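Local coordinates for protein type II restriction enzyme NlaIV (Neisseria lactamica, PDB 6QM2) that cuts double-stranded DNA at 5'-GGNNCC-3' sites as a type II restriction endonuclease, cleaving in the middle of the sequence to leave blunt ends, at residues F94-S99 and D142-K147; P100-A105 and Y125-Y130; S196-T201 and S213-K218. All blocks are in the same frame, centred on the assembly; numbering follows the deposited sequence.

Contacts 1 and 2 are neighbours in the nuclease core, with centres about 6 Å apart. Strand 124-132 of contact 2 lies between the two strands of contact 1 and pairs with both. Two probable backbone hydrogen bonds join the contacts, Arg96 N to Tyr130 O and Tyr125 N to Lys146 O, each 2.7 Å. In the chain, contact 2 is nested inside the loop closed by contact 1. Ile104 O of contact 2 binds the potassium ion together with Glu90 of strand 88-95. The side chain of Phe94 in contact 1 is about 13 Å from this ion. Contact 3 is a separate helical pair, with its centre about 26 Å from that of contact 2.

Contact 1 of 3, residues F94-S99 and D142-K147; sequences FNRNAS and DLWLKK
Arg96 and Asp142 make the closest backbone approach of 94-99 and 142-147, with CA atoms 7.7 Å apart. Phe94-Asn95 and the strand at 142-147 belong to the mixed sheet of a PD-(D/E)XK nuclease fold. They are not paired in it. Strand 124-132 lies between strands 88-95 and 138-147, parallel to the first and antiparallel to the second. After Asn95 the chain leaves the sheet through a type I beta turn, Asn95 to Ala98. The side chains of Arg96, Phe94, Asp142 and Trp144 reach one another past the middle strand.

Arg96 and Asp142 form a salt bridge. Arg96 CG is anti to the backbone N (chi1 -177°), and the chain then bends at chi2 to bring NE to the carboxylate. NE donates to Asp142 OD2 at 2.7 Å, with an N-H...O angle of 146°. OD2 lies in the guanidinium plane, at its edge, and is met nearly along its C-O bond. The carboxylate plane is turned 34° from the guanidinium plane.

Beside this bridge, Phe94 and Trp144 meet rim to rim. The centroids of the Phe94 ring and the Trp144 six-membered ring are 5.8 Å apart, and neither ring covers the other. Tyr178 adds a cation-pi contact to Arg96 and also meets the Trp144 ring. Trp177 packs edge-to-face with Trp144. At the rim between the rings, Phe94 CE1 lies 3.6 Å from Trp144 CZ3.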
loop_
_atom_site.group_PDB
_atom_site.type_symbol
_atom_site.label_atom_id
_atom_site.label_comp_id
_atom_site.label_asym_id
_atom_site.label_seq_id
_atom_site.Cartn_x
_atom_site.Cartn_y
_atom_site.Cartn_z
ATOM N N PHE A 94 10.980 -9.720 -4.472
ATOM C CA PHE A 94 11.155 -9.595 -3.029
ATOM C C PHE A 94 12.368 -8.728 -2.714
ATOM O O PHE A 94 13.330 -8.684 -3.488
ATOM C CB PHE A 94 11.285 -10.976 -2.370
ATOM C CG PHE A 94 12.578 -11.690 -2.675
ATOM C CD1 PHE A 94 12.782 -12.292 -3.909
ATOM C CD2 PHE A 94 13.588 -11.772 -1.721
ATOM C CE1 PHE A 94 13.969 -12.957 -4.191
ATOM C CE2 PHE A 94 14.777 -12.435 -1.997
ATOM C CZ PHE A 94 14.968 -13.029 -3.234
ATOM N N ASN A 95 12.306 -8.029 -1.581
ATOM C CA ASN A 95 13.428 -7.234 -1.103
ATOM C C ASN A 95 14.559 -8.188 -0.725
ATOM O O ASN A 95 14.380 -9.045 0.141
ATOM C CB ASN A 95 13.016 -6.381 0.100
ATOM C CG ASN A 95 14.138 -5.484 0.587
ATOM O OD1 ASN A 95 14.849 -5.828 1.528
ATOM N ND2 ASN A 95 14.318 -4.342 -0.068
ATOM N N ARG A 96 15.708 -8.033 -1.381
ATOM C CA ARG A 96 16.833 -8.968 -1.251
ATOM C C ARG A 96 17.450 -9.012 0.158
ATOM O O ARG A 96 18.051 -10.022 0.522
ATOM C CB ARG A 96 17.905 -8.640 -2.307
ATOM C CG ARG A 96 19.127 -9.557 -2.366
ATOM C CD ARG A 96 18.803 -10.961 -2.848
ATOM N NE ARG A 96 19.891 -11.900 -2.566
ATOM C CZ ARG A 96 20.145 -12.453 -1.376
ATOM N NH1 ARG A 96 19.402 -12.175 -0.304
ATOM N NH2 ARG A 96 21.166 -13.296 -1.250
ATOM N N ASN A 97 17.292 -7.945 0.946
ATOM C CA ASN A 97 17.866 -7.887 2.306
ATOM C C ASN A 97 17.245 -8.913 3.263
ATOM O O ASN A 97 17.938 -9.426 4.146
ATOM C CB ASN A 97 17.747 -6.481 2.917
ATOM C CG ASN A 97 18.330 -5.397 2.024
ATOM O OD1 ASN A 97 17.682 -4.384 1.758
ATOM N ND2 ASN A 97 19.552 -5.611 1.546
ATOM N N ALA A 98 15.952 -9.197 3.086
ATOM C CA ALA A 98 15.240 -10.227 3.854
ATOM C C ALA A 98 14.915 -11.455 2.992
ATOM O O ALA A 98 15.145 -11.454 1.783
ATOM C CB ALA A 98 13.966 -9.642 4.442
ATOM N N SER A 99 14.377 -12.495 3.632
ATOM C CA SER A 99 13.955 -13.724 2.940
ATOM C C SER A 99 12.754 -13.478 2.016
ATOM O O SER A 99 12.044 -12.486 2.195
ATOM C CB SER A 99 13.608 -14.820 3.956
ATOM O OG SER A 99 14.773 -15.279 4.614
ATOM N N ASP A 142 19.777 -9.358 -7.614
ATOM C CA ASP A 142 19.786 -10.704 -8.194
ATOM C C ASP A 142 18.606 -10.903 -9.148
ATOM O O ASP A 142 17.574 -10.237 -9.028
ATOM C CB ASP A 142 19.711 -11.759 -7.086
ATOM C CG ASP A 142 21.014 -11.908 -6.320
ATOM O OD1 ASP A 142 22.052 -12.179 -6.957
ATOM O OD2 ASP A 142 20.994 -11.783 -5.075
ATOM N N LEU A 143 18.783 -11.817 -10.100
ATOM C CA LEU A 143 17.702 -12.267 -10.981
ATOM C C LEU A 143 17.802 -13.779 -11.151
ATOM O O LEU A 143 18.899 -14.314 -11.326
ATOM C CB LEU A 143 17.774 -11.571 -12.343
ATOM C CG LEU A 143 16.542 -11.728 -13.247
ATOM C CD1 LEU A 143 15.365 -10.916 -12.725
ATOM C CD2 LEU A 143 16.847 -11.320 -14.681
ATOM N N TRP A 144 16.657 -14.457 -11.088
ATOM C CA TRP A 144 16.589 -15.911 -11.242
ATOM C C TRP A 144 15.488 -16.319 -12.213
ATOM O O TRP A 144 14.481 -15.619 -12.352
ATOM C CB TRP A 144 16.290 -16.586 -9.904
ATOM C CG TRP A 144 17.334 -16.444 -8.843
ATOM C CD1 TRP A 144 18.446 -17.218 -8.677
ATOM C CD2 TRP A 144 17.333 -15.503 -7.763
ATOM N NE1 TRP A 144 19.148 -16.808 -7.568
ATOM C CE2 TRP A 144 18.489 -15.756 -6.989
ATOM C CE3 TRP A 144 16.474 -14.464 -7.378
ATOM C CZ2 TRP A 144 18.807 -15.007 -5.851
ATOM C CZ3 TRP A 144 16.790 -13.719 -6.244
ATOM C CH2 TRP A 144 17.946 -13.997 -5.493
ATOM N N LEU A 145 15.702 -17.457 -12.874
ATOM C CA LEU A 145 14.655 -18.168 -13.609
ATOM C C LEU A 145 14.608 -19.584 -13.052
ATOM O O LEU A 145 15.553 -20.356 -13.234
ATOM C CB LEU A 145 14.940 -18.186 -15.114
ATOM C CG LEU A 145 13.792 -18.691 -16.000
ATOM C CD1 LEU A 145 12.626 -17.709 -16.015
ATOM C CD2 LEU A 145 14.283 -18.950 -17.413
ATOM N N LYS A 146 13.524 -19.908 -12.350
ATOM C CA LYS A 146 13.405 -21.180 -11.635
ATOM C C LYS A 146 12.032 -21.816 -11.851
ATOM O O LYS A 146 11.073 -21.134 -12.223
ATOM C CB LYS A 146 13.632 -20.957 -10.134
ATOM C CG LYS A 146 15.007 -20.412 -9.753
ATOM C CD LYS A 146 16.012 -21.528 -9.496
ATOM C CE LYS A 146 17.441 -21.058 -9.714
ATOM N NZ LYS A 146 18.417 -22.129 -9.378
ATOM N N LYS A 147 11.957 -23.128 -11.629
ATOM C CA LYS A 147 10.681 -23.857 -11.568
ATOM C C LYS A 147 10.134 -23.803 -10.143
ATOM O O LYS A 147 10.879 -23.526 -9.204
ATOM C CB LYS A 147 10.855 -25.322 -12.009
ATOM C CG LYS A 147 10.576 -25.586 -13.484
ATOM C CD LYS A 147 11.547 -24.865 -14.408
ATOM C CE LYS A 147 11.335 -25.264 -15.863
ATOM N NZ LYS A 147 9.981 -24.917 -16.381
#

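Contact 2 of 3, residues P100-A105 and Y125-Y130; sequences PGFDIA and YLIFGY. With K (potassium ion), chain C.
Phe102 and Ile127 are brought together by their first torsions. Phe102 CG sits between its backbone N and carbonyl carbon (chi1 63°), which sends the ring toward strand 124-132. In Ile127, chi1 of -50° puts CG2 opposite the backbone N, and this methyl is the branch that meets the ring. Phe102 CE2 and Ile127 CG2 touch at 4.0 Å, and the two side chains cross at about a right angle. Ile104 CD1 lies at the edge of the Phe102 ring, in its plane. Phe94 touches both Phe102 and Ile127 and extends this buried apolar patch.

A second touch joins Ile104 to Tyr125. The CG2 methyl of Ile104 is 3.8 Å from Tyr125 OH. Water 1 links the same two residues through polar atoms: it donates to Ile104 O at 2.8 Å and is hydrogen-bonded to Tyr125 OH at 2.9 Å.

The site lies in the core of the PD-(D/E)XK fold. The loop leading out of strand 88-95 carries Phe102 and Ile104. Glu90 and Lys92, on strand 88-95 itself, fit the E-X-K part of the family motif. Lys92 NZ is hydrogen-bonded to Asp103 O. Glu90 OE2 and Ile104 O both bind the potassium ion, which is consistent with a position in or near the active site.

Asp103 OD1 forms a salt bridge with Arg173. The potassium ion is 3.3 Å from Ile104 O and 3.1 Å from water 2, both long distances for this metal.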
loop_
_atom_site.group_PDB
_atom_site.type_symbol
_atom_site.label_atom_id
_atom_site.label_comp_id
_atom_site.label_asym_id
_atom_site.label_seq_id
_atom_site.Cartn_x
_atom_site.Cartn_y
_atom_site.Cartn_z
ATOM N N PRO A 100 12.521 -14.379 1.029
ATOM C CA PRO A 100 11.442 -14.156 0.051
ATOM C C PRO A 100 10.033 -14.053 0.659
ATOM O O PRO A 100 9.558 -14.996 1.295
ATOM C CB PRO A 100 11.552 -15.372 -0.882
ATOM C CG PRO A 100 12.949 -15.853 -0.722
ATOM C CD PRO A 100 13.275 -15.610 0.716
ATOM N N GLY A 101 9.394 -12.900 0.452
ATOM C CA GLY A 101 8.085 -12.596 1.030
ATOM C C GLY A 101 6.883 -12.957 0.173
ATOM O O GLY A 101 5.743 -12.845 0.634
ATOM N N PHE A 102 7.126 -13.375 -1.070
ATOM C CA PHE A 102 6.041 -13.747 -1.989
ATOM C C PHE A 102 5.469 -15.122 -1.659
ATOM O O PHE A 102 6.109 -15.930 -0.987
ATOM C CB PHE A 102 6.481 -13.676 -3.467
ATOM C CG PHE A 102 7.586 -14.640 -3.847
ATOM C CD1 PHE A 102 7.302 -15.966 -4.179
ATOM C CD2 PHE A 102 8.910 -14.208 -3.914
ATOM C CE1 PHE A 102 8.318 -16.840 -4.537
ATOM C CE2 PHE A 102 9.928 -15.081 -4.273
ATOM C CZ PHE A 102 9.632 -16.397 -4.587
ATOM N N ASP A 103 4.255 -15.360 -2.143
ATOM C CA ASP A 103 3.577 -16.645 -2.010
ATOM C C ASP A 103 3.569 -17.357 -3.361
ATOM O O ASP A 103 3.591 -16.712 -4.408
ATOM C CB ASP A 103 2.139 -16.431 -1.529
ATOM C CG ASP A 103 2.069 -15.710 -0.190
ATOM O OD1 ASP A 103 2.721 -16.169 0.775
ATOM O OD2 ASP A 103 1.353 -14.687 -0.108
ATOM N N ILE A 104 3.533 -18.684 -3.335
ATOM C CA ILE A 104 3.407 -19.470 -4.558
ATOM C C ILE A 104 1.932 -19.458 -4.967
ATOM O O ILE A 104 1.584 -18.925 -6.023
ATOM C CB ILE A 104 3.933 -20.920 -4.384
ATOM C CG1 ILE A 104 5.368 -20.933 -3.829
ATOM C CG2 ILE A 104 3.863 -21.681 -5.703
ATOM C CD1 ILE A 104 6.335 -20.009 -4.537
ATOM N N ALA A 105 1.075 -20.011 -4.112
ATOM C CA ALA A 105 -0.369 -20.085 -4.366
ATOM C C ALA A 105 -1.093 -20.683 -3.165
ATOM O O ALA A 105 -0.483 -21.392 -2.367
ATOM C CB ALA A 105 -0.649 -20.930 -5.601
ATOM N N TYR A 125 9.427 -19.202 -13.245
ATOM C CA TYR A 125 9.351 -18.097 -12.293
ATOM C C TYR A 125 10.541 -17.168 -12.499
ATOM O O TYR A 125 11.671 -17.533 -12.168
ATOM C CB TYR A 125 9.333 -18.620 -10.852
ATOM C CG TYR A 125 8.035 -19.291 -10.476
ATOM C CD1 TYR A 125 7.737 -20.577 -10.924
ATOM C CD2 TYR A 125 7.098 -18.645 -9.676
ATOM C CE1 TYR A 125 6.544 -21.197 -10.585
ATOM C CE2 TYR A 125 5.905 -19.260 -9.327
ATOM C CZ TYR A 125 5.630 -20.533 -9.785
ATOM O OH TYR A 125 4.444 -21.135 -9.439
ATOM N N LEU A 126 10.284 -15.992 -13.072
ATOM C CA LEU A 126 11.296 -14.944 -13.200
ATOM C C LEU A 126 11.263 -14.137 -11.910
ATOM O O LEU A 126 10.315 -13.386 -11.673
ATOM C CB LEU A 126 11.013 -14.051 -14.413
ATOM C CG LEU A 126 12.024 -12.936 -14.722
ATOM C CD1 LEU A 126 13.374 -13.515 -15.118
ATOM C CD2 LEU A 126 11.487 -12.024 -15.815
ATOM N N ILE A 127 12.297 -14.294 -11.084
ATOM C CA ILE A 127 12.314 -13.728 -9.732
ATOM C C ILE A 127 13.323 -12.579 -9.614
ATOM O O ILE A 127 14.520 -12.792 -9.777
ATOM C CB ILE A 127 12.637 -14.805 -8.672
ATOM C CG1 ILE A 127 11.745 -16.042 -8.866
ATOM C CG2 ILE A 127 12.446 -14.239 -7.269
ATOM C CD1 ILE A 127 12.113 -17.221 -7.990
ATOM N N PHE A 128 12.828 -11.379 -9.306
ATOM C CA PHE A 128 13.672 -10.198 -9.080
ATOM C C PHE A 128 13.980 -10.018 -7.591
ATOM O O PHE A 128 13.076 -9.732 -6.801
ATOM C CB PHE A 128 12.971 -8.927 -9.576
ATOM C CG PHE A 128 12.763 -8.879 -11.062
ATOM C CD1 PHE A 128 11.705 -9.561 -11.653
ATOM C CD2 PHE A 128 13.601 -8.117 -11.868
ATOM C CE1 PHE A 128 11.504 -9.504 -13.024
ATOM C CE2 PHE A 128 13.405 -8.056 -13.238
ATOM C CZ PHE A 128 12.354 -8.750 -13.817
ATOM N N GLY A 129 15.246 -10.181 -7.213
ATOM C CA GLY A 129 15.718 -9.812 -5.874
ATOM C C GLY A 129 16.129 -8.350 -5.864
ATOM O O GLY A 129 17.265 -8.028 -6.211
ATOM N N TYR A 130 15.209 -7.467 -5.472
ATOM C CA TYR A 130 15.431 -6.013 -5.550
ATOM C C TYR A 130 15.941 -5.405 -4.242
ATOM O O TYR A 130 15.935 -6.054 -3.195
ATOM C CB TYR A 130 14.159 -5.289 -6.018
ATOM C CG TYR A 130 13.020 -5.227 -5.017
ATOM C CD1 TYR A 130 12.962 -4.219 -4.056
ATOM C CD2 TYR A 130 11.981 -6.155 -5.055
ATOM C CE1 TYR A 130 11.916 -4.152 -3.146
ATOM C CE2 TYR A 130 10.929 -6.094 -4.152
ATOM C CZ TYR A 130 10.902 -5.091 -3.199
ATOM O OH TYR A 130 9.863 -5.022 -2.302
HETATM K K K C . 0.286 -16.342 -7.519
HETATM O O HOH W 1 2.662 -18.964 -8.578
HETATM O O HOH W 2 -0.588 -16.404 -4.520
#

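Contact 3 of 3, residues S196-T201 and S213-K218; sequences SAIEET and SLWKRK
The indole of Trp215 is the flat group at the centre of this contact, and one of its faces is covered by Glu199. The CA of Glu199 makes a CH-pi contact there. It lies 4.3 Å from the centroid of the Trp215 six-membered ring, 23° off the ring normal and offset toward the rim. Glu199 CG continues along the ring and approaches Trp215 CE3 to 3.7 Å. Ile198 meets the benzene part obliquely, with CG2 3.8 Å from Trp215 CZ2. The pyrrole nitrogen, NE1, makes a weak hydrogen bond to Ser111 O. Phe219, one turn further along the helix, meets the indole with its ring nearly parallel.

Glu199 CG is anti to the backbone N (chi1 -173°), and the chain stays extended beyond it. This carries the carboxylate past the indole to the stem of Lys216. The carboxylate plane is turned only 9° from the indole plane. Glu199 OE2 lies 3.6 Å from Lys216 CB. The ammonium group of Lys216 leads elsewhere: NZ forms a salt bridge with Glu220 and a hydrogen bond with Ile233 O. It remains 5.0 Å from Glu199 OE1, so attraction between the two charges is probably modest. Water 3 lies between the helices, 3.0 Å from Glu199 OE2, to which it may donate, and accepts from Lys216 N at 3.3 Å.

The contact packs helix 191-204 against the beginning of helix 215-227. Trp215 also touches Val195 and Val202 of helix 191-204. On helix 107-116, Trp215 rests on Ile114 and Ile115, while Ile198 and Thr201 rest on Phe107. Helix 236-239 packs against helix 191-204 through Trp236, which touches Ser196, Ala197 and Glu200.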
loop_
_atom_site.group_PDB
_atom_site.type_symbol
_atom_site.label_atom_id
_atom_site.label_comp_id
_atom_site.label_asym_id
_atom_site.label_seq_id
_atom_site.Cartn_x
_atom_site.Cartn_y
_atom_site.Cartn_z
ATOM N N SER A 196 5.099 -35.274 -5.014
ATOM C CA SER A 196 4.943 -36.230 -3.907
ATOM C C SER A 196 4.616 -35.523 -2.596
ATOM O O SER A 196 3.772 -35.997 -1.830
ATOM C CB SER A 196 6.196 -37.088 -3.721
ATOM O OG SER A 196 6.033 -37.985 -2.632
ATOM N N ALA A 197 5.285 -34.395 -2.354
ATOM C CA ALA A 197 4.992 -33.554 -1.192
ATOM C C ALA A 197 3.564 -33.013 -1.246
ATOM O O ALA A 197 2.844 -33.084 -0.245
ATOM C CB ALA A 197 5.992 -32.411 -1.083
ATOM N N ILE A 198 3.157 -32.507 -2.416
ATOM C CA ILE A 198 1.788 -32.002 -2.615
ATOM C C ILE A 198 0.786 -33.115 -2.318
ATOM O O ILE A 198 -0.159 -32.901 -1.567
ATOM C CB ILE A 198 1.531 -31.452 -4.046
ATOM C CG1 ILE A 198 2.422 -30.234 -4.371
ATOM C CG2 ILE A 198 0.059 -31.080 -4.234
ATOM C CD1 ILE A 198 2.116 -28.972 -3.591
ATOM N N GLU A 199 1.012 -34.298 -2.891
ATOM C CA GLU A 199 0.117 -35.444 -2.692
ATOM C C GLU A 199 -0.132 -35.720 -1.216
ATOM O O GLU A 199 -1.277 -35.867 -0.794
ATOM C CB GLU A 199 0.681 -36.712 -3.347
ATOM C CG GLU A 199 -0.275 -37.905 -3.332
ATOM C CD GLU A 199 0.414 -39.240 -3.568
ATOM O OE1 GLU A 199 1.490 -39.276 -4.213
ATOM O OE2 GLU A 199 -0.139 -40.263 -3.106
ATOM N N GLU A 200 0.947 -35.798 -0.443
ATOM C CA GLU A 200 0.839 -36.128 0.976
ATOM C C GLU A 200 0.203 -34.984 1.755
ATOM O O GLU A 200 -0.670 -35.217 2.597
ATOM C CB GLU A 200 2.208 -36.501 1.565
ATOM C CG GLU A 200 2.157 -37.121 2.959
ATOM C CD GLU A 200 1.239 -38.328 3.053
ATOM O OE1 GLU A 200 1.159 -39.109 2.077
ATOM O OE2 GLU A 200 0.590 -38.491 4.103
ATOM N N THR A 201 0.622 -33.755 1.451
ATOM C CA THR A 201 0.019 -32.556 2.044
ATOM C C THR A 201 -1.502 -32.520 1.871
ATOM O O THR A 201 -2.210 -32.059 2.766
ATOM C CB THR A 201 0.625 -31.264 1.460
ATOM O OG1 THR A 201 2.051 -31.322 1.543
ATOM C CG2 THR A 201 0.148 -30.036 2.222
ATOM N N SER A 213 -7.644 -39.646 -1.557
ATOM C CA SER A 213 -7.616 -41.065 -1.905
ATOM C C SER A 213 -7.199 -41.287 -3.359
ATOM O O SER A 213 -6.252 -42.022 -3.639
ATOM C CB SER A 213 -8.984 -41.706 -1.640
ATOM O OG SER A 213 -8.935 -43.112 -1.789
ATOM N N LEU A 214 -7.883 -40.610 -4.270
ATOM C CA LEU A 214 -7.673 -40.816 -5.700
ATOM C C LEU A 214 -6.514 -39.986 -6.278
ATOM O O LEU A 214 -6.070 -40.258 -7.395
ATOM C CB LEU A 214 -8.976 -40.511 -6.462
ATOM C CG LEU A 214 -10.281 -41.144 -5.934
ATOM C CD1 LEU A 214 -11.459 -40.789 -6.835
ATOM C CD2 LEU A 214 -10.159 -42.656 -5.782
ATOM N N TRP A 215 -6.012 -39.019 -5.504
ATOM C CA TRP A 215 -5.119 -37.946 -5.995
ATOM C C TRP A 215 -3.939 -38.393 -6.873
ATOM O O TRP A 215 -3.687 -37.783 -7.913
ATOM C CB TRP A 215 -4.577 -37.100 -4.820
ATOM C CG TRP A 215 -4.188 -35.711 -5.221
ATOM C CD1 TRP A 215 -4.957 -34.593 -5.116
ATOM C CD2 TRP A 215 -2.947 -35.293 -5.808
ATOM N NE1 TRP A 215 -4.279 -33.498 -5.601
ATOM C CE2 TRP A 215 -3.045 -33.900 -6.036
ATOM C CE3 TRP A 215 -1.765 -35.959 -6.165
ATOM C CZ2 TRP A 215 -2.000 -33.157 -6.603
ATOM C CZ3 TRP A 215 -0.726 -35.222 -6.734
ATOM C CH2 TRP A 215 -0.852 -33.833 -6.945
ATOM N N LYS A 216 -3.220 -39.434 -6.447
ATOM C CA LYS A 216 -2.021 -39.907 -7.161
ATOM C C LYS A 216 -2.362 -40.402 -8.564
ATOM O O LYS A 216 -1.739 -39.984 -9.543
ATOM C CB LYS A 216 -1.335 -41.028 -6.374
ATOM C CG LYS A 216 -0.003 -41.516 -6.945
ATOM C CD LYS A 216 0.468 -42.784 -6.237
ATOM C CE LYS A 216 1.373 -43.635 -7.117
ATOM N NZ LYS A 216 2.591 -42.897 -7.548
ATOM N N ARG A 217 -3.350 -41.295 -8.642
ATOM C CA ARG A 217 -3.804 -41.865 -9.913
ATOM C C ARG A 217 -4.337 -40.758 -10.826
ATOM O O ARG A 217 -3.890 -40.620 -11.966
ATOM C CB ARG A 217 -4.876 -42.942 -9.671
ATOM C CG ARG A 217 -5.250 -43.783 -10.892
ATOM C CD ARG A 217 -6.382 -44.767 -10.596
ATOM N NE ARG A 217 -7.596 -44.099 -10.103
ATOM C CZ ARG A 217 -8.504 -43.458 -10.851
ATOM N NH1 ARG A 217 -8.382 -43.371 -12.176
ATOM N NH2 ARG A 217 -9.558 -42.889 -10.263
ATOM N N LYS A 218 -5.263 -39.955 -10.304
ATOM C CA LYS A 218 -5.852 -38.841 -11.059
ATOM C C LYS A 218 -4.805 -37.888 -11.634
ATOM O O LYS A 218 -4.970 -37.395 -12.751
ATOM C CB LYS A 218 -6.842 -38.046 -10.196
ATOM C CG LYS A 218 -8.113 -38.811 -9.859
ATOM C CD LYS A 218 -9.224 -37.902 -9.358
ATOM C CE LYS A 218 -9.818 -37.064 -10.481
ATOM N NZ LYS A 218 -11.168 -36.551 -10.125
HETATM O O HOH W 3 -3.083 -40.333 -3.313
#